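PDB 6A6E: cysteine desulfurase from Fervidobacterium islandicum, which probably removes sulfur from L-cysteine, leaving alanine and an enzyme-bound persulfide, with pyridoxal-5'-phosphate as cofactor, to supply the Suf system of iron-sulfur cluster assembly. Local coordinates for residues G118-E123 and P177-I182; V126-V131 and A135-W140; P139-S144 and V151-A156. One frame throughout, in Å; residues are numbered along the deposited sequence.

Contact 1: residues G118-E123 and P177-I182; sequences GILKTE and PKVVSI
Lys178 sends CG anti to its backbone N (chi1 -171°) and then bends at each of the next three torsions, and this curls the chain back over the carbonyl oxygen of Ile119. Lys178 NZ donates a hydrogen bond of 2.9 Å to Ile119 O, approaching almost head-on, with a C=O...NZ angle of 165°. The methylenes follow the same oxygen, with Lys178 CE 3.1 Å and Lys178 CG 3.4 Å from Ile119 O, so they lie along the oxygen to which the tip donates. The ammonium has a second partner in Asp124, to which it forms a salt bridge. That carboxylate also accepts a hydrogen bond from the backbone N of Lys121 and so ties the loop to the same charged cluster. Lys121 NZ comes within 4.3 Å of Lys178 NZ, a like-charge approach that the nearby Asp124 probably eases. Deeper in, Leu120 CD1 meets Val179 CG2 at 4.3 Å, a loose apolar touch beside the indole of Trp140. The contact fastens the loop between helix 103-116 and strand 125-129 to the N-terminal end of strand 179-183, an inner strand of the large sheet of the class-V aminotransferase fold. With both a carbonyl and a carboxylate as partners, the Lys178 ammonium is probably kept protonated despite its lysine neighbour.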
loop_
_atom_site.group_PDB
_atom_site.type_symbol
_atom_site.label_atom_id
_atom_site.label_comp_id
_atom_site.label_asym_id
_atom_site.label_seq_id
_atom_site.Cartn_x
_atom_site.Cartn_y
_atom_site.Cartn_z
ATOM N N GLY A 118 8.605 -22.771 7.919
ATOM C CA GLY A 118 9.422 -23.943 7.843
ATOM C C GLY A 118 9.449 -24.701 6.533
ATOM O O GLY A 118 9.941 -25.813 6.516
ATOM N N ILE A 119 8.991 -24.096 5.436
ATOM C CA ILE A 119 8.957 -24.736 4.157
ATOM C C ILE A 119 10.280 -24.472 3.429
ATOM O O ILE A 119 10.859 -25.382 2.805
ATOM C CB ILE A 119 7.803 -24.185 3.350
ATOM C CG1 ILE A 119 6.498 -24.596 3.995
ATOM C CG2 ILE A 119 7.917 -24.605 1.874
ATOM C CD1 ILE A 119 5.259 -23.998 3.385
ATOM N N LEU A 120 10.749 -23.233 3.444
ATOM C CA LEU A 120 12.039 -22.906 2.861
ATOM C C LEU A 120 13.071 -22.900 3.950
ATOM O O LEU A 120 13.055 -21.992 4.769
ATOM C CB LEU A 120 12.011 -21.535 2.183
ATOM C CG LEU A 120 13.258 -21.049 1.440
ATOM C CD1 LEU A 120 13.746 -21.960 0.343
ATOM C CD2 LEU A 120 12.932 -19.678 0.845
ATOM N N LYS A 121 13.939 -23.922 3.995
ATOM C CA LYS A 121 14.939 -24.086 5.087
ATOM C C LYS A 121 16.352 -23.777 4.682
ATOM O O LYS A 121 16.648 -23.704 3.499
ATOM C CB LYS A 121 14.954 -25.498 5.626
ATOM C CG LYS A 121 13.626 -26.067 5.997
ATOM C CD LYS A 121 13.905 -27.167 6.989
ATOM C CE LYS A 121 12.705 -28.030 7.199
ATOM N NZ LYS A 121 12.662 -28.977 6.067
ATOM N N THR A 122 17.248 -23.665 5.661
ATOM C CA THR A 122 18.677 -23.471 5.400
ATOM C C THR A 122 19.116 -24.581 4.463
ATOM O O THR A 122 18.656 -25.712 4.573
ATOM C CB THR A 122 19.529 -23.534 6.684
ATOM O OG1 THR A 122 18.989 -24.545 7.519
ATOM C CG2 THR A 122 19.416 -22.335 7.477
ATOM N N GLU A 123 19.944 -24.252 3.488
ATOM C CA GLU A 123 20.368 -25.280 2.529
ATOM C C GLU A 123 19.307 -25.917 1.592
ATOM O O GLU A 123 19.666 -26.765 0.776
ATOM C CB GLU A 123 21.131 -26.386 3.286
ATOM C CG GLU A 123 22.201 -25.812 4.206
ATOM C CD GLU A 123 23.391 -26.708 4.301
ATOM O OE1 GLU A 123 23.179 -27.918 4.564
ATOM O OE2 GLU A 123 24.518 -26.197 4.095
ATOM N N PRO A 177 14.671 -28.352 -6.565
ATOM C CA PRO A 177 14.539 -27.083 -5.849
ATOM C C PRO A 177 13.310 -27.024 -4.956
ATOM O O PRO A 177 12.235 -27.474 -5.334
ATOM C CB PRO A 177 14.459 -26.037 -6.986
ATOM C CG PRO A 177 14.015 -26.761 -8.198
ATOM C CD PRO A 177 14.597 -28.177 -8.026
ATOM N N LYS A 178 13.460 -26.468 -3.761
ATOM C CA LYS A 178 12.344 -26.334 -2.856
ATOM C C LYS A 178 11.342 -25.285 -3.406
ATOM O O LYS A 178 10.114 -25.478 -3.329
ATOM C CB LYS A 178 12.830 -26.003 -1.439
ATOM C CG LYS A 178 11.724 -26.071 -0.391
ATOM C CD LYS A 178 11.147 -27.500 -0.292
ATOM C CE LYS A 178 10.759 -27.912 1.101
ATOM N NZ LYS A 178 11.968 -27.890 1.980
ATOM N N VAL A 179 11.868 -24.227 -4.014
ATOM C CA VAL A 179 11.046 -23.124 -4.581
ATOM C C VAL A 179 11.608 -22.751 -5.952
ATOM O O VAL A 179 12.824 -22.704 -6.128
ATOM C CB VAL A 179 11.077 -21.873 -3.654
ATOM C CG1 VAL A 179 10.358 -20.679 -4.263
ATOM C CG2 VAL A 179 10.429 -22.246 -2.365
ATOM N N VAL A 180 10.713 -22.518 -6.907
ATOM C CA VAL A 180 11.056 -21.962 -8.205
ATOM C C VAL A 180 10.244 -20.632 -8.313
ATOM O O VAL A 180 9.013 -20.647 -8.163
ATOM C CB VAL A 180 10.651 -22.903 -9.362
ATOM C CG1 VAL A 180 10.849 -22.285 -10.741
ATOM C CG2 VAL A 180 11.491 -24.175 -9.339
ATOM N N SER A 181 10.914 -19.511 -8.539
ATOM C CA SER A 181 10.227 -18.237 -8.736
ATOM C C SER A 181 10.667 -17.666 -10.032
ATOM O O SER A 181 11.822 -17.375 -10.208
ATOM C CB SER A 181 10.534 -17.261 -7.604
ATOM O OG SER A 181 9.642 -16.147 -7.594
ATOM N N ILE A 182 9.747 -17.461 -10.941
ATOM C CA ILE A 182 10.139 -17.003 -12.220
ATOM C C ILE A 182 9.162 -15.988 -12.766
ATOM O O ILE A 182 7.977 -16.058 -12.437
ATOM C CB ILE A 182 10.246 -18.238 -13.208
ATOM C CG1 ILE A 182 10.898 -17.779 -14.521
ATOM C CG2 ILE A 182 8.888 -18.865 -13.459
ATOM C CD1 ILE A 182 11.415 -18.906 -15.383
#

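Contact 2: residues V126-V131 and A135-W140; sequences VLISQV and ANLVPW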
loop_
_atom_site.group_PDB
_atom_site.type_symbol
_atom_site.label_atom_id
_atom_site.label_comp_id
_atom_site.label_asym_id
_atom_site.label_seq_id
_atom_site.Cartn_x
_atom_site.Cartn_y
_atom_site.Cartn_z
ATOM N N VAL A 126 16.425 -22.159 -3.757
ATOM C CA VAL A 126 15.462 -21.421 -4.502
ATOM C C VAL A 126 16.065 -21.237 -5.863
ATOM O O VAL A 126 17.138 -20.672 -5.962
ATOM C CB VAL A 126 15.214 -19.969 -3.947
ATOM C CG1 VAL A 126 14.138 -19.300 -4.783
ATOM C CG2 VAL A 126 14.752 -20.037 -2.524
ATOM N N LEU A 127 15.326 -21.608 -6.888
ATOM C CA LEU A 127 15.730 -21.411 -8.267
ATOM C C LEU A 127 14.950 -20.245 -8.892
ATOM O O LEU A 127 13.719 -20.288 -8.998
ATOM C CB LEU A 127 15.405 -22.652 -9.082
ATOM C CG LEU A 127 15.705 -22.628 -10.584
ATOM C CD1 LEU A 127 17.199 -22.418 -10.788
ATOM C CD2 LEU A 127 15.252 -23.949 -11.219
ATOM N N ILE A 128 15.682 -19.251 -9.386
ATOM C CA ILE A 128 15.090 -18.150 -10.168
ATOM C C ILE A 128 15.733 -18.068 -11.544
ATOM O O ILE A 128 16.490 -18.932 -11.882
ATOM C CB ILE A 128 15.198 -16.821 -9.406
ATOM C CG1 ILE A 128 16.627 -16.422 -9.147
ATOM C CG2 ILE A 128 14.473 -16.930 -8.068
ATOM C CD1 ILE A 128 16.738 -15.132 -8.328
ATOM N N SER A 129 15.387 -17.094 -12.372
ATOM C CA SER A 129 16.036 -16.970 -13.649
ATOM C C SER A 129 16.979 -15.757 -13.679
ATOM O O SER A 129 16.846 -14.836 -12.877
ATOM C CB SER A 129 15.002 -16.876 -14.754
ATOM O OG SER A 129 14.792 -15.540 -15.112
ATOM N N GLN A 130 17.926 -15.761 -14.632
ATOM C CA GLN A 130 18.844 -14.667 -14.808
ATOM C C GLN A 130 18.172 -13.373 -15.287
ATOM O O GLN A 130 18.774 -12.303 -15.197
ATOM C CB GLN A 130 19.979 -15.037 -15.797
ATOM C CG GLN A 130 21.069 -15.832 -15.143
ATOM C CD GLN A 130 22.323 -16.103 -16.012
ATOM O OE1 GLN A 130 22.287 -16.124 -17.233
ATOM N NE2 GLN A 130 23.446 -16.314 -15.321
ATOM N N VAL A 131 16.984 -13.448 -15.852
ATOM C CA VAL A 131 16.368 -12.242 -16.346
ATOM C C VAL A 131 15.382 -11.608 -15.341
ATOM O O VAL A 131 14.635 -10.677 -15.702
ATOM C CB VAL A 131 15.661 -12.519 -17.695
ATOM C CG1 VAL A 131 16.566 -13.350 -18.598
ATOM C CG2 VAL A 131 14.360 -13.250 -17.519
ATOM N N ALA A 135 12.712 -7.090 -8.038
ATOM C CA ALA A 135 11.621 -7.515 -7.108
ATOM C C ALA A 135 11.523 -9.013 -6.866
ATOM O O ALA A 135 11.102 -9.468 -5.780
ATOM C CB ALA A 135 10.317 -7.030 -7.642
ATOM N N ASN A 136 11.908 -9.776 -7.895
ATOM C CA ASN A 136 11.981 -11.249 -7.816
ATOM C C ASN A 136 13.430 -11.763 -7.812
ATOM O O ASN A 136 13.714 -12.903 -8.233
ATOM C CB ASN A 136 11.171 -11.899 -8.953
ATOM C CG ASN A 136 10.814 -13.356 -8.640
ATOM O OD1 ASN A 136 10.666 -13.724 -7.475
ATOM N ND2 ASN A 136 10.641 -14.174 -9.691
ATOM N N LEU A 137 14.350 -10.955 -7.278
ATOM C CA LEU A 137 15.752 -11.315 -7.232
ATOM C C LEU A 137 16.340 -10.861 -5.901
ATOM O O LEU A 137 16.774 -11.695 -5.103
ATOM C CB LEU A 137 16.525 -10.825 -8.467
ATOM C CG LEU A 137 17.992 -11.287 -8.590
ATOM C CD1 LEU A 137 18.423 -11.372 -10.032
ATOM C CD2 LEU A 137 18.931 -10.375 -7.851
ATOM N N VAL A 138 16.273 -9.578 -5.613
ATOM C CA VAL A 138 16.882 -9.062 -4.402
ATOM C C VAL A 138 16.311 -9.655 -3.132
ATOM O O VAL A 138 17.096 -9.937 -2.237
ATOM C CB VAL A 138 16.814 -7.533 -4.315
ATOM C CG1 VAL A 138 17.569 -7.027 -3.089
ATOM C CG2 VAL A 138 17.393 -6.966 -5.594
ATOM N N PRO A 139 14.990 -9.896 -3.031
ATOM C CA PRO A 139 14.608 -10.494 -1.757
ATOM C C PRO A 139 15.269 -11.869 -1.502
ATOM O O PRO A 139 15.705 -12.151 -0.398
ATOM C CB PRO A 139 13.079 -10.648 -1.859
ATOM C CG PRO A 139 12.627 -9.751 -2.947
ATOM C CD PRO A 139 13.818 -9.594 -3.878
ATOM N N TRP A 140 15.305 -12.709 -2.526
ATOM C CA TRP A 140 15.913 -14.030 -2.434
ATOM C C TRP A 140 17.412 -13.929 -2.096
ATOM O O TRP A 140 17.855 -14.527 -1.158
ATOM C CB TRP A 140 15.709 -14.804 -3.749
ATOM C CG TRP A 140 14.265 -14.948 -4.172
ATOM C CD1 TRP A 140 13.674 -14.352 -5.250
ATOM C CD2 TRP A 140 13.257 -15.761 -3.577
ATOM N NE1 TRP A 140 12.345 -14.676 -5.306
ATOM C CE2 TRP A 140 12.086 -15.590 -4.325
ATOM C CE3 TRP A 140 13.225 -16.620 -2.485
ATOM C CZ2 TRP A 140 10.891 -16.223 -3.986
ATOM C CZ3 TRP A 140 12.072 -17.275 -2.197
ATOM C CH2 TRP A 140 10.928 -17.071 -2.941
#
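Strand 126-129 faces the turn into helix 138-147 and the helix's first residues, with CA atoms 7.5 Å apart between Ile128 and Leu137 and 7.7 Å between Val126 and Trp140. Strand and helix are the first two elements of a beta-alpha-beta unit, completed by strand 150-154, in the large sheet of the class-V aminotransferase fold. Val126 and Ile128, two residues apart on the strand, both point at the helix and lay methyl groups over one face of the Trp140 indole. Val126 CG1 stands 3.9 Å from the centroid of the six-membered ring of Trp140, only 20° off its normal, a CH-pi contact; its other methyl, CG2, lies near CE3 and CZ3 at the rim. Ile128 CG2 makes the matching CH-pi contact with the five-membered ring of Trp140, 4.2 Å from its centroid. With chi1 at 62°, Ile128 places CG1 between its own backbone N and carbonyl carbon, and the extended chain beyond carries Ile128 CD1 to 3.8 Å from Asn136 O and 4.1 Å from Leu137 CG. Leu137, the N-cap residue, crosses Ile128 at about a right angle and packs its side chain also on Val269 of the second subunit. Just before this packing, Ala135 touches pyridoxal-5'-phosphate. Ser181 on the adjoining strand hydrogen-bonds to Asn136 OD1, while Glu132 receives a bond from ND2; these bonds probably hold the amide, which helps to set the rotation of the indole. Trp140 NE1 donates to Asn136 OD1 over 2.9 Å and nearly straight (168°), the oxygen lying in the ring plane while the donor sits above the plane of the amide carbonyl.

Contact 3: residues P139-S144 and V151-A156; sequences PWVRLS and VAYITA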
loop_
_atom_site.group_PDB
_atom_site.type_symbol
_atom_site.label_atom_id
_atom_site.label_comp_id
_atom_site.label_asym_id
_atom_site.label_seq_id
_atom_site.Cartn_x
_atom_site.Cartn_y
_atom_site.Cartn_z
ATOM N N PRO A 139 14.990 -9.896 -3.031
ATOM C CA PRO A 139 14.608 -10.494 -1.757
ATOM C C PRO A 139 15.269 -11.869 -1.502
ATOM O O PRO A 139 15.705 -12.151 -0.398
ATOM C CB PRO A 139 13.079 -10.648 -1.859
ATOM C CG PRO A 139 12.627 -9.751 -2.947
ATOM C CD PRO A 139 13.818 -9.594 -3.878
ATOM N N TRP A 140 15.305 -12.709 -2.526
ATOM C CA TRP A 140 15.913 -14.030 -2.434
ATOM C C TRP A 140 17.412 -13.929 -2.096
ATOM O O TRP A 140 17.855 -14.527 -1.158
ATOM C CB TRP A 140 15.709 -14.804 -3.749
ATOM C CG TRP A 140 14.265 -14.948 -4.172
ATOM C CD1 TRP A 140 13.674 -14.352 -5.250
ATOM C CD2 TRP A 140 13.257 -15.761 -3.577
ATOM N NE1 TRP A 140 12.345 -14.676 -5.306
ATOM C CE2 TRP A 140 12.086 -15.590 -4.325
ATOM C CE3 TRP A 140 13.225 -16.620 -2.485
ATOM C CZ2 TRP A 140 10.891 -16.223 -3.986
ATOM C CZ3 TRP A 140 12.072 -17.275 -2.197
ATOM C CH2 TRP A 140 10.928 -17.071 -2.941
ATOM N N VAL A 141 18.150 -13.095 -2.812
ATOM C CA VAL A 141 19.595 -13.011 -2.627
ATOM C C VAL A 141 19.908 -12.415 -1.265
ATOM O O VAL A 141 20.694 -12.982 -0.498
ATOM C CB VAL A 141 20.224 -12.169 -3.714
ATOM C CG1 VAL A 141 21.659 -11.827 -3.396
ATOM C CG2 VAL A 141 20.044 -12.853 -5.073
ATOM N N ARG A 142 19.245 -11.326 -0.880
ATOM C CA ARG A 142 19.493 -10.769 0.441
ATOM C C ARG A 142 18.988 -11.648 1.595
ATOM O O ARG A 142 19.700 -11.860 2.594
ATOM C CB ARG A 142 18.891 -9.376 0.614
ATOM C CG ARG A 142 19.246 -8.728 1.980
ATOM C CD ARG A 142 20.766 -8.579 2.139
ATOM N NE ARG A 142 21.131 -7.799 3.294
ATOM C CZ ARG A 142 22.363 -7.325 3.522
ATOM N NH1 ARG A 142 23.391 -7.618 2.728
ATOM N NH2 ARG A 142 22.568 -6.528 4.550
ATOM N N LEU A 143 17.763 -12.144 1.510
ATOM C CA LEU A 143 17.293 -12.949 2.597
ATOM C C LEU A 143 17.990 -14.330 2.745
ATOM O O LEU A 143 17.975 -14.891 3.875
ATOM C CB LEU A 143 15.786 -13.066 2.673
ATOM C CG LEU A 143 15.012 -11.776 3.017
ATOM C CD1 LEU A 143 13.554 -12.011 2.709
ATOM C CD2 LEU A 143 15.197 -11.350 4.443
ATOM N N SER A 144 18.659 -14.811 1.686
ATOM C CA SER A 144 19.482 -16.057 1.809
ATOM C C SER A 144 20.559 -15.862 2.906
ATOM O O SER A 144 20.866 -16.789 3.646
ATOM C CB SER A 144 20.094 -16.459 0.493
ATOM O OG SER A 144 21.143 -15.573 0.097
ATOM N N VAL A 151 20.519 -19.729 -3.526
ATOM C CA VAL A 151 19.833 -19.279 -4.721
ATOM C C VAL A 151 20.590 -19.793 -5.954
ATOM O O VAL A 151 21.822 -19.643 -6.039
ATOM C CB VAL A 151 19.818 -17.749 -4.736
ATOM C CG1 VAL A 151 19.146 -17.248 -5.982
ATOM C CG2 VAL A 151 19.098 -17.218 -3.458
ATOM N N ALA A 152 19.852 -20.321 -6.917
ATOM C CA ALA A 152 20.424 -20.835 -8.192
ATOM C C ALA A 152 19.645 -20.237 -9.317
ATOM O O ALA A 152 18.503 -19.785 -9.109
ATOM C CB ALA A 152 20.301 -22.341 -8.229
ATOM N N TYR A 153 20.246 -20.174 -10.498
ATOM C CA TYR A 153 19.623 -19.505 -11.640
ATOM C C TYR A 153 19.460 -20.390 -12.856
ATOM O O TYR A 153 20.342 -21.157 -13.151
ATOM C CB TYR A 153 20.490 -18.336 -12.077
ATOM C CG TYR A 153 20.539 -17.228 -11.071
ATOM C CD1 TYR A 153 21.408 -17.278 -9.987
ATOM C CD2 TYR A 153 19.734 -16.116 -11.213
ATOM C CE1 TYR A 153 21.470 -16.251 -9.056
ATOM C CE2 TYR A 153 19.794 -15.092 -10.303
ATOM C CZ TYR A 153 20.648 -15.149 -9.228
ATOM O OH TYR A 153 20.707 -14.077 -8.331
ATOM N N ILE A 154 18.344 -20.269 -13.570
ATOM C CA ILE A 154 18.215 -20.751 -14.940
ATOM C C ILE A 154 18.913 -19.738 -15.833
ATOM O O ILE A 154 18.592 -18.530 -15.749
ATOM C CB ILE A 154 16.750 -20.828 -15.332
ATOM C CG1 ILE A 154 15.997 -21.795 -14.391
ATOM C CG2 ILE A 154 16.608 -21.198 -16.785
ATOM C CD1 ILE A 154 14.505 -21.652 -14.517
ATOM N N THR A 155 19.873 -20.172 -16.653
ATOM C CA THR A 155 20.708 -19.194 -17.385
ATOM C C THR A 155 20.058 -18.762 -18.680
ATOM O O THR A 155 19.269 -19.489 -19.272
ATOM C CB THR A 155 22.095 -19.761 -17.717
ATOM O OG1 THR A 155 21.899 -20.937 -18.446
ATOM C CG2 THR A 155 22.810 -20.163 -16.477
ATOM N N ALA A 156 20.310 -17.525 -19.065
ATOM C CA ALA A 156 19.818 -16.969 -20.276
ATOM C C ALA A 156 20.932 -16.979 -21.306
ATOM O O ALA A 156 22.103 -17.032 -20.912
ATOM C CB ALA A 156 19.396 -15.536 -20.054
#
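Helix 139-144 runs nearly antiparallel to strand 151-154, their directions 155° apart and their axes 9.5 Å at closest approach, with Val141 and Val151 nearest in CA position. This is the return half of a beta-alpha-beta crossover, the helix leading through a short turn into the strand. Val151 points toward the helix, and its CG2 does the touching. Val151 CG2, set anti to its carbonyl carbon, lies 3.8 Å from Trp140 O and 4.2 Å from Trp140 CB, and it also meets Ser144 CB one turn on at 4.1 Å. The Trp140 ring itself leads off toward the sheet. Ser144 OG turns back along the helix and donates a 2.7 Å hydrogen bond to Val141 O, so the serine hydroxyl is bonded within its own helix. Farther along the strand, Tyr153 reaches across to the helix with its hydroxyl, Tyr153 OH standing 3.5 Å from Val141 CG2 where the two side chains cross at about a right angle. That hydroxyl is hydrogen-bonded to the main-chain O of Phe271 of the second subunit, and the ring of this Phe271 packs edge-to-face with Tyr153. Strand 150-154 is the outermost of the large sheet within this chain and pairs with strand 125-129, while helix 138-147 packs against it, places Leu143 on helix 103-116 and reaches the second subunit, where Arg142 forms a salt bridge with Glu257.

How the contacts relate
All three contacts reach the same mixed sheet, through the neighbouring strands 179-183, 125-129 and 150-154. Contact 2 is wholly buried and includes a residue of the cofactor pocket, Ala135; contacts 1 and 3 are partly buried. Contacts 2 and 3 share helix 138-147 and use Trp140 differently: its ring serves the first, its backbone oxygen and CB the second. The far rim of the indole also packs on Leu120, Val179 and Ser181 of contact 1. Chemistry follows position: contact 1 relies on a charged lysine just before an inner strand, where a loop meets the sheet, contact 2 on methyl groups over an aromatic face, and contact 3 on sparse apolar touches beside the subunit interface.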